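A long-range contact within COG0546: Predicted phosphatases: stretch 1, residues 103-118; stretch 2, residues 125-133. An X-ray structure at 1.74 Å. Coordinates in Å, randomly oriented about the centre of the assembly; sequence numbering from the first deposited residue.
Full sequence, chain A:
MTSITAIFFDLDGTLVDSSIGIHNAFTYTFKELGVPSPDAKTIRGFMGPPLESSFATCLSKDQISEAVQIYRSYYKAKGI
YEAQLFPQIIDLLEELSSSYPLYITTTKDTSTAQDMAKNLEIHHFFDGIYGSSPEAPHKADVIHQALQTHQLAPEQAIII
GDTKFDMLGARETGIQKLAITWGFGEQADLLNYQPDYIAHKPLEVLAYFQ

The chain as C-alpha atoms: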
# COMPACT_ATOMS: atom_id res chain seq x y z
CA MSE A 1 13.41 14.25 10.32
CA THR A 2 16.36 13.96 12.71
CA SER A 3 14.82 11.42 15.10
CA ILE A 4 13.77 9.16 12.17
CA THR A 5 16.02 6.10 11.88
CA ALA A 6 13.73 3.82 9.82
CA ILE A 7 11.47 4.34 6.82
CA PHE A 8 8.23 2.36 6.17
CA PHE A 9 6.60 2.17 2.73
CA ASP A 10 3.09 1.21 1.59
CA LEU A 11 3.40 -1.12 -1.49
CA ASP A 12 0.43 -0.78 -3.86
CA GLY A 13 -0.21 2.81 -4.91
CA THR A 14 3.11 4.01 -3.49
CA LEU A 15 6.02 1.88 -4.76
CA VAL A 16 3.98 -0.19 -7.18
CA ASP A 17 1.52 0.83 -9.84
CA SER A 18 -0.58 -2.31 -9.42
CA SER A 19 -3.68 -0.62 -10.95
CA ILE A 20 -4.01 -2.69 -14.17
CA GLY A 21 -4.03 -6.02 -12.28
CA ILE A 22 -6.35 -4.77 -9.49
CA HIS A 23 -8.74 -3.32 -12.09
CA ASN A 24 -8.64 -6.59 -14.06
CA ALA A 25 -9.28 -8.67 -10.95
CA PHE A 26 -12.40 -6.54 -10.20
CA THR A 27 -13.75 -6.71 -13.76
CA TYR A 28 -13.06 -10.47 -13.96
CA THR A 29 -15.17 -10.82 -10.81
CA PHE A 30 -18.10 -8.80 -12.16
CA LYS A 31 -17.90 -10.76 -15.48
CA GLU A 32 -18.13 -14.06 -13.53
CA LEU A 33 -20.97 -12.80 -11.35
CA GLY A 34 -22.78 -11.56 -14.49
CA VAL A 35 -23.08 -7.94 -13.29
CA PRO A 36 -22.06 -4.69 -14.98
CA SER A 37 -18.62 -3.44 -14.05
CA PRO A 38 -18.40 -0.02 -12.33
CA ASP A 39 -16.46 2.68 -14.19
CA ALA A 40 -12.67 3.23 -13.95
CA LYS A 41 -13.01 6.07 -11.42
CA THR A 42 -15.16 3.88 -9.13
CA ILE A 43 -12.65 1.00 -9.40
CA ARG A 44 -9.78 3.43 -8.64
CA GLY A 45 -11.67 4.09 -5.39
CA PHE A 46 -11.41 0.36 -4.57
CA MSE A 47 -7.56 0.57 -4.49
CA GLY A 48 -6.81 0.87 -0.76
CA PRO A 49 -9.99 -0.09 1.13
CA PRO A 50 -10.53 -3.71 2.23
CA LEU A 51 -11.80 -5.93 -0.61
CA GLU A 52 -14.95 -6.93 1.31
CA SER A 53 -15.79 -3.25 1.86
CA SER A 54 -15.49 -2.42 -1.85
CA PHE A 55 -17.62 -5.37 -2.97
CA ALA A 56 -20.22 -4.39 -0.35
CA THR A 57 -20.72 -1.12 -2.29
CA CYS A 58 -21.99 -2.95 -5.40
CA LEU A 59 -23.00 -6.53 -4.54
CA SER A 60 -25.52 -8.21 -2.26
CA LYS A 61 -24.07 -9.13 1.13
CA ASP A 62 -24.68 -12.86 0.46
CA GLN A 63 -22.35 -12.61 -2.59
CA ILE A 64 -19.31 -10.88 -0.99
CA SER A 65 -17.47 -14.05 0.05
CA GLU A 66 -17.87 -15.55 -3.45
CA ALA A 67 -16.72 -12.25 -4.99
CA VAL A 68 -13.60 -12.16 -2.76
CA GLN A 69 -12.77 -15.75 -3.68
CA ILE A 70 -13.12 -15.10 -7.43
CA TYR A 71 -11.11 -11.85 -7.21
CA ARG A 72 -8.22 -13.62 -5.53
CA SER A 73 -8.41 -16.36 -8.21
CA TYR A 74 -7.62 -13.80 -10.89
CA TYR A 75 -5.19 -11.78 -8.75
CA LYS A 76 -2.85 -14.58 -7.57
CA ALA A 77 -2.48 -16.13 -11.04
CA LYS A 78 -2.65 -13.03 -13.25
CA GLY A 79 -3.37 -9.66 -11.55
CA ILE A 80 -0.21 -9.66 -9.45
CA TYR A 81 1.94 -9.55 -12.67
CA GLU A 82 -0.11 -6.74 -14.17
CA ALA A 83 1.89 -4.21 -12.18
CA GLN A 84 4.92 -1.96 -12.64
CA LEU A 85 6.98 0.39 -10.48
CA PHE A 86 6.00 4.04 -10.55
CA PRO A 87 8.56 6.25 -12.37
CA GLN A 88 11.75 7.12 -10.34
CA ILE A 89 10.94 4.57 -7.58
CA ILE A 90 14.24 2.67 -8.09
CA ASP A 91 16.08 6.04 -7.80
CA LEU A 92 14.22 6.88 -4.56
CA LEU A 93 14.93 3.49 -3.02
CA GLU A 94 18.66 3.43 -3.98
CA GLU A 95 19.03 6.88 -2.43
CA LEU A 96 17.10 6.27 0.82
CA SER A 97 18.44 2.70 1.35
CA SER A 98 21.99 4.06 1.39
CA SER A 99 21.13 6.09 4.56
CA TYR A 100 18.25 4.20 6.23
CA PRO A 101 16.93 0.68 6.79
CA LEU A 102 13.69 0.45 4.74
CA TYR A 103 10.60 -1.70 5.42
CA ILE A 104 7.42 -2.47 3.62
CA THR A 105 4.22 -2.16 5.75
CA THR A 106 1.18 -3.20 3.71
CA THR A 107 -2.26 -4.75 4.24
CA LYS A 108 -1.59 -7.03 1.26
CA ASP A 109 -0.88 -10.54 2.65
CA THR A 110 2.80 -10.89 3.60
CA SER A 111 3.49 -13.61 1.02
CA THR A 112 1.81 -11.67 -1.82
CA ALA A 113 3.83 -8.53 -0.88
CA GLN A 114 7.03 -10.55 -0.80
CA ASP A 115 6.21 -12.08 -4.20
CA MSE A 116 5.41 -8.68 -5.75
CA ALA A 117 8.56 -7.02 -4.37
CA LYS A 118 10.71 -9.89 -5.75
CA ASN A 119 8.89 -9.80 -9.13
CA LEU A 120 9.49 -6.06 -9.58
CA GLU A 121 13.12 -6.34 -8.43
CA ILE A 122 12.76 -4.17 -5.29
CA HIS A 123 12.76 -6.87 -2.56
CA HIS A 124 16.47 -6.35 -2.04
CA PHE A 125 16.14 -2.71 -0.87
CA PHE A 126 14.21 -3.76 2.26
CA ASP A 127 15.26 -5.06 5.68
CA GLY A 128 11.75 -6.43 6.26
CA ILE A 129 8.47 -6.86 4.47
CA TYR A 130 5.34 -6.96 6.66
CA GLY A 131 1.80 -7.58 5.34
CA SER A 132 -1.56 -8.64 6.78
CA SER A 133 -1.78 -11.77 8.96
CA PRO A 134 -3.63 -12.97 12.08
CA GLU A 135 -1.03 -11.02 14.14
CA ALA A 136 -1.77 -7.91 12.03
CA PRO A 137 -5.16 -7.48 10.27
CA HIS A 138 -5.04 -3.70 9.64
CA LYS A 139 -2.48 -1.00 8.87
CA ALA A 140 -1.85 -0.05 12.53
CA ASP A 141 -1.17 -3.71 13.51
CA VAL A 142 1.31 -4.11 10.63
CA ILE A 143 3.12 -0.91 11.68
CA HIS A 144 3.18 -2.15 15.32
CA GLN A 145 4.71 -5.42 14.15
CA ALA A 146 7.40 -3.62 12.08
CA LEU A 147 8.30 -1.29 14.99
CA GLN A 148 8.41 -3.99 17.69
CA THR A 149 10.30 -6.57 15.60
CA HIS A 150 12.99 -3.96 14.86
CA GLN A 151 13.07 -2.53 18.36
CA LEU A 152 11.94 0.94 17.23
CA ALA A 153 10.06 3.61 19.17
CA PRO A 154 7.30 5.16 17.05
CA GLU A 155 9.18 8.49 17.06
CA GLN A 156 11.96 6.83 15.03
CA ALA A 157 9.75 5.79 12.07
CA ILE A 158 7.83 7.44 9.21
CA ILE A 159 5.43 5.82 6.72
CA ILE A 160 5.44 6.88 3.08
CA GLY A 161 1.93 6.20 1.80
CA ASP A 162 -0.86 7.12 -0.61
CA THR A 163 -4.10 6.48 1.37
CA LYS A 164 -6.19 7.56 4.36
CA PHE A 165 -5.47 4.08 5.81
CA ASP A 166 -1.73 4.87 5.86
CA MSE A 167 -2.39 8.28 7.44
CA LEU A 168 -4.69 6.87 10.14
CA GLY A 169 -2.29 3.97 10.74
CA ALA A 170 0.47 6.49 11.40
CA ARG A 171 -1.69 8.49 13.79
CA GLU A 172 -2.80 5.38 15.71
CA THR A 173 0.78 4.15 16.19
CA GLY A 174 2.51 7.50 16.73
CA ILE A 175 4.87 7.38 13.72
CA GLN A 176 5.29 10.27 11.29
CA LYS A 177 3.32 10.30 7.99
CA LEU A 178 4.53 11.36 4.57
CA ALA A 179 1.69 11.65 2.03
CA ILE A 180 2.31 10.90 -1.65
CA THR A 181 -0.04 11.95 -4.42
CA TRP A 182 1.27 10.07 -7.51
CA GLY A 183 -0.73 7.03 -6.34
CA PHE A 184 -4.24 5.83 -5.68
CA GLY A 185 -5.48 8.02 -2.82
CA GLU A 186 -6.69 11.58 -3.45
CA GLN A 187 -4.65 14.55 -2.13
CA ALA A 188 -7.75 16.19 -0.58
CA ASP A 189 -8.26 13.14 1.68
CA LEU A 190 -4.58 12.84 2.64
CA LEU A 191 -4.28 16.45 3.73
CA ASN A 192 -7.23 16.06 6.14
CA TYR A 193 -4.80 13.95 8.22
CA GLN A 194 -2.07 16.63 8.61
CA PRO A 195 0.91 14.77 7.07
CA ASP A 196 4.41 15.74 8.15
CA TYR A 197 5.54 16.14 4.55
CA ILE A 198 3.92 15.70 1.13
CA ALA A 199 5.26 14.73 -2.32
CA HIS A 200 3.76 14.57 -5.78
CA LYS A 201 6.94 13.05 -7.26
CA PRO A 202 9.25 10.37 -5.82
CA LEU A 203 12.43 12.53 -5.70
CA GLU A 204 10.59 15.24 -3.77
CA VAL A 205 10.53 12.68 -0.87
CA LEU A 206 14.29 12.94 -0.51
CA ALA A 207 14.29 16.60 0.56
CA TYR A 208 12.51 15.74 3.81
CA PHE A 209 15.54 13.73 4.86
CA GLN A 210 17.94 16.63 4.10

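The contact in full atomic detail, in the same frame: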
# COMPACT_ATOMS: atom_id res chain seq x y z
N TYR A 103 11.55 -0.59 5.18
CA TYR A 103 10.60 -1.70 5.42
C TYR A 103 9.35 -1.48 4.60
O TYR A 103 8.90 -0.33 4.39
CB TYR A 103 10.22 -1.76 6.91
CG TYR A 103 11.43 -1.91 7.78
CD1 TYR A 103 11.99 -3.17 7.98
CD2 TYR A 103 12.08 -0.79 8.30
CE1 TYR A 103 13.14 -3.32 8.74
CE2 TYR A 103 13.24 -0.93 9.09
CZ TYR A 103 13.76 -2.21 9.29
OH TYR A 103 14.89 -2.38 10.05
N ILE A 104 8.78 -2.58 4.11
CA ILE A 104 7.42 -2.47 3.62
C ILE A 104 6.42 -2.80 4.74
O ILE A 104 6.58 -3.81 5.47
CB ILE A 104 7.21 -3.38 2.39
CG1 ILE A 104 7.94 -2.77 1.20
CG2 ILE A 104 5.74 -3.52 2.07
CD1 ILE A 104 8.23 -3.76 0.09
N THR A 105 5.38 -1.97 4.83
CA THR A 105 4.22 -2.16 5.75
C THR A 105 2.91 -2.04 4.95
O THR A 105 2.49 -0.94 4.60
CB THR A 105 4.22 -1.14 6.90
OG1 THR A 105 4.32 0.19 6.36
CG2 THR A 105 5.34 -1.39 7.82
N THR A 106 2.32 -3.18 4.61
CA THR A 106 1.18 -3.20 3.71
C THR A 106 0.04 -4.05 4.31
O THR A 106 0.28 -4.87 5.18
CB THR A 106 1.57 -3.80 2.31
OG1 THR A 106 0.44 -3.76 1.43
CG2 THR A 106 2.11 -5.26 2.46
N THR A 107 -1.18 -3.85 3.83
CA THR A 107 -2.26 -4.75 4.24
C THR A 107 -2.52 -5.81 3.17
O THR A 107 -3.42 -6.62 3.34
CB THR A 107 -3.56 -4.02 4.61
OG1 THR A 107 -3.91 -3.15 3.55
CG2 THR A 107 -3.38 -3.24 5.91
N LYS A 108 -1.73 -5.82 2.09
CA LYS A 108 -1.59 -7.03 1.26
C LYS A 108 -1.05 -8.16 2.16
O LYS A 108 -0.29 -7.87 3.10
CB LYS A 108 -0.60 -6.80 0.10
CG LYS A 108 -0.81 -7.68 -1.12
CD LYS A 108 -0.36 -6.93 -2.37
CE LYS A 108 -1.36 -7.17 -3.52
NZ LYS A 108 -1.49 -6.02 -4.45
N ASP A 109 -1.44 -9.40 1.89
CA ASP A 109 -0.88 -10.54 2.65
C ASP A 109 0.65 -10.52 2.53
O ASP A 109 1.19 -10.21 1.45
CB ASP A 109 -1.35 -11.88 2.08
CG ASP A 109 -2.81 -12.15 2.35
OD1 ASP A 109 -3.50 -11.29 2.93
OD2 ASP A 109 -3.26 -13.26 1.99
N THR A 110 1.34 -10.88 3.60
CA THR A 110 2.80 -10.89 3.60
C THR A 110 3.38 -11.61 2.37
O THR A 110 4.25 -11.09 1.68
CB THR A 110 3.35 -11.51 4.87
OG1 THR A 110 2.93 -10.72 6.00
CG2 THR A 110 4.87 -11.57 4.81
N SER A 111 2.90 -12.81 2.10
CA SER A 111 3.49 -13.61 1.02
C SER A 111 3.28 -12.98 -0.36
O SER A 111 4.21 -13.00 -1.18
CB SER A 111 2.96 -15.04 1.05
OG SER A 111 1.57 -15.04 0.88
N THR A 112 2.10 -12.41 -0.58
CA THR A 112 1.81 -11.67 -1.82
C THR A 112 2.74 -10.44 -1.97
O THR A 112 3.31 -10.21 -3.04
CB THR A 112 0.31 -11.23 -1.90
OG1 THR A 112 -0.56 -12.37 -1.70
CG2 THR A 112 -0.02 -10.66 -3.26
N ALA A 113 2.93 -9.69 -0.88
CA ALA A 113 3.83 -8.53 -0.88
C ALA A 113 5.27 -8.94 -1.17
O ALA A 113 5.99 -8.28 -1.96
CB ALA A 113 3.73 -7.78 0.46
N GLN A 114 5.71 -10.03 -0.54
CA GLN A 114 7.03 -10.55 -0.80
C GLN A 114 7.19 -10.96 -2.25
O GLN A 114 8.18 -10.58 -2.86
CB GLN A 114 7.40 -11.67 0.17
CG GLN A 114 7.48 -11.13 1.59
CD GLN A 114 8.69 -11.55 2.38
OE1 GLN A 114 8.71 -11.43 3.61
NE2 GLN A 114 9.73 -12.00 1.69
N ASP A 115 6.20 -11.66 -2.81
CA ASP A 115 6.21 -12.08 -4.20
C ASP A 115 6.29 -10.88 -5.15
O ASP A 115 7.11 -10.87 -6.08
CB ASP A 115 4.97 -12.91 -4.55
CG ASP A 115 5.01 -14.32 -3.96
OD1 ASP A 115 6.10 -14.79 -3.53
OD2 ASP A 115 3.92 -14.95 -3.94
N MSE A 116 5.42 -9.90 -4.92
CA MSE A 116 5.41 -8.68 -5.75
C MSE A 116 6.76 -7.93 -5.68
O MSE A 116 7.34 -7.59 -6.72
CB MSE A 116 4.26 -7.76 -5.33
CG MSE A 116 4.25 -6.39 -6.03
SE MSE A 116 2.57 -5.41 -5.64
CE MSE A 116 1.37 -7.03 -5.80
N ALA A 117 7.26 -7.69 -4.48
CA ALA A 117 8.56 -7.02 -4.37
C ALA A 117 9.66 -7.77 -5.12
O ALA A 117 10.46 -7.15 -5.82
CB ALA A 117 8.95 -6.77 -2.92
N LYS A 118 9.71 -9.11 -4.99
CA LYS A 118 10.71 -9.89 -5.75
C LYS A 118 10.49 -9.80 -7.27
O LYS A 118 11.45 -9.60 -8.03
CB LYS A 118 10.75 -11.35 -5.28
CG LYS A 118 12.07 -12.04 -5.56
CD LYS A 118 12.44 -13.05 -4.45
CE LYS A 118 13.96 -13.02 -4.18
NZ LYS A 118 14.42 -13.71 -2.90
N PHE A 125 15.95 -4.00 -1.53
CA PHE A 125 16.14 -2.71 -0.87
C PHE A 125 15.62 -2.69 0.57
O PHE A 125 15.83 -1.71 1.28
CB PHE A 125 15.40 -1.61 -1.62
CG PHE A 125 16.00 -1.27 -2.95
CD1 PHE A 125 17.24 -0.62 -3.02
CD2 PHE A 125 15.36 -1.62 -4.11
CE1 PHE A 125 17.79 -0.29 -4.25
CE2 PHE A 125 15.91 -1.31 -5.34
CZ PHE A 125 17.11 -0.64 -5.42
N PHE A 126 14.89 -3.74 0.95
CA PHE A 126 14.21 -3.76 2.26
C PHE A 126 14.83 -4.67 3.31
O PHE A 126 15.27 -5.78 3.01
CB PHE A 126 12.70 -4.05 2.06
CG PHE A 126 12.04 -3.06 1.15
CD1 PHE A 126 11.64 -1.83 1.66
CD2 PHE A 126 11.91 -3.31 -0.21
CE1 PHE A 126 11.09 -0.86 0.83
CE2 PHE A 126 11.33 -2.37 -1.05
CZ PHE A 126 10.93 -1.12 -0.52
N ASP A 127 14.82 -4.22 4.56
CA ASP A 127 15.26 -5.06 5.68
C ASP A 127 14.14 -5.90 6.28
O ASP A 127 14.40 -6.73 7.15
CB ASP A 127 15.90 -4.23 6.77
CG ASP A 127 17.27 -3.69 6.38
OD1 ASP A 127 17.73 -3.89 5.23
OD2 ASP A 127 17.88 -3.06 7.26
N GLY A 128 12.91 -5.67 5.81
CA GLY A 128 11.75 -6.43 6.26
C GLY A 128 10.57 -6.09 5.39
O GLY A 128 10.46 -4.98 4.91
N ILE A 129 9.70 -7.07 5.18
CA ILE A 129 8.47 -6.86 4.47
C ILE A 129 7.36 -7.48 5.32
O ILE A 129 7.37 -8.69 5.60
CB ILE A 129 8.49 -7.51 3.06
CG1 ILE A 129 9.61 -6.90 2.19
CG2 ILE A 129 7.07 -7.41 2.38
CD1 ILE A 129 9.66 -7.44 0.78
N TYR A 130 6.43 -6.63 5.72
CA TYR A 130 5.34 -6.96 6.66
C TYR A 130 4.00 -6.70 5.99
O TYR A 130 3.75 -5.58 5.53
CB TYR A 130 5.50 -6.14 7.95
CG TYR A 130 6.83 -6.46 8.61
CD1 TYR A 130 6.96 -7.61 9.38
CD2 TYR A 130 7.96 -5.66 8.41
CE1 TYR A 130 8.16 -7.96 9.97
CE2 TYR A 130 9.21 -6.00 9.02
CZ TYR A 130 9.28 -7.17 9.79
OH TYR A 130 10.43 -7.59 10.43
N GLY A 131 3.16 -7.73 5.91
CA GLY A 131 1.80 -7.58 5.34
C GLY A 131 0.76 -8.09 6.35
O GLY A 131 1.09 -8.31 7.52
N SER A 132 -0.47 -8.25 5.89
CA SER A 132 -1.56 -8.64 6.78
C SER A 132 -1.43 -10.12 7.14
O SER A 132 -0.92 -10.92 6.35
CB SER A 132 -2.91 -8.37 6.14
OG SER A 132 -3.04 -9.13 4.97
N SER A 133 -1.96 -10.45 8.32
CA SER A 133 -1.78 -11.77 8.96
C SER A 133 -2.74 -11.80 10.15
O SER A 133 -3.44 -10.80 10.40
CB SER A 133 -0.35 -11.92 9.48
OG SER A 133 -0.11 -11.12 10.64
O HOH W 1 17.05 -4.07 9.87
O HOH W 2 -4.46 -8.81 2.87

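Ile-129 lies at the apolar centre of the contact. Its side chain and that of Ile-104 point to the same face of a parallel two-strand pairing, the face covered by helix 110-118. CD1 of Ile-104 and CD1 of Ile-129 are 4.0 Å apart. The helix meets Ile-129 with two alanines one turn apart. CB of Ala-113 is 3.9 Å from CG2 of Ile-129, and CB of Ala-117 is 3.8 Å from CD1 of Ile-129. Both alanine CA-to-CB bonds point toward the strand. The helix axis approaches that of strand 128-132 to 6.9 Å. Gln-114 adds the aliphatic part of its side chain, with CG 3.8 Å from CG2 of Ile-129.

Phe-126 extends this apolar patch. CD1 of Ile-104 sits over one face of its ring, 3.7 Å from the ring centroid and 14° off the ring normal. This is a CH-pi contact. The backbone N of Tyr-103 lies at the edge of the same ring, 3.7 Å from CD1 of Phe-126.

The other face of the pairing carries Tyr-103, Thr-105 and Tyr-130. CD1 of Tyr-103 is 4.1 Å from CE2 of Tyr-130. Gly-128 leaves room for these rings: an ideal CB there would be 2.6 Å from CE2 of Tyr-130, a clash.

Backbone hydrogen bonds hold the two strands in register. Their directions differ by only 4°. N of Ile-104 donates to O of Gly-128 (3.0 Å). N of Tyr-130 donates to O of Ile-104 (2.8 Å), and N of Thr-106 donates to O of Tyr-130 (2.9 Å). Ile-104 thus uses both its N and its O across the contact, as expected for alternating parallel pairing.

Beyond Thr-105 the register shifts by two residues, a beta bulge, and the first chain turns a corner at Thr-107 and Lys-108. Within this turn N of Lys-108 donates to OG1 of Thr-106 (3.1 Å). Pairing resumes where N of Ser-132 donates to O of Lys-108 (2.8 Å). Gly-131 lies against the turn, its CA 3.1 Å from O of Thr-106 in a CA-H...O contact. An ideal CB on Gly-131 would be 2.2 Å from O of Lys-108 and 2.6 Å from N of Thr-110, so the absence of a side chain permits this close packing. N of Gly-131 donates to OG1 of Thr-110 (3.0 Å), tying the first turn of the helix to the strand.

Water marks the polar edge at both ends. Near Ser-132, water 2 donates to O of Thr-107 (2.5 Å) and to OD1 of Asp-109 (2.7 Å), and accepts from OG of Ser-132 (2.6 Å). Asp-109 precedes the helix, but its side chain makes no capping bond. At the far end, water 1 bridges OH of Tyr-103 (2.7 Å) and OD2 of Asp-127 (2.9 Å), donating to the carboxylate.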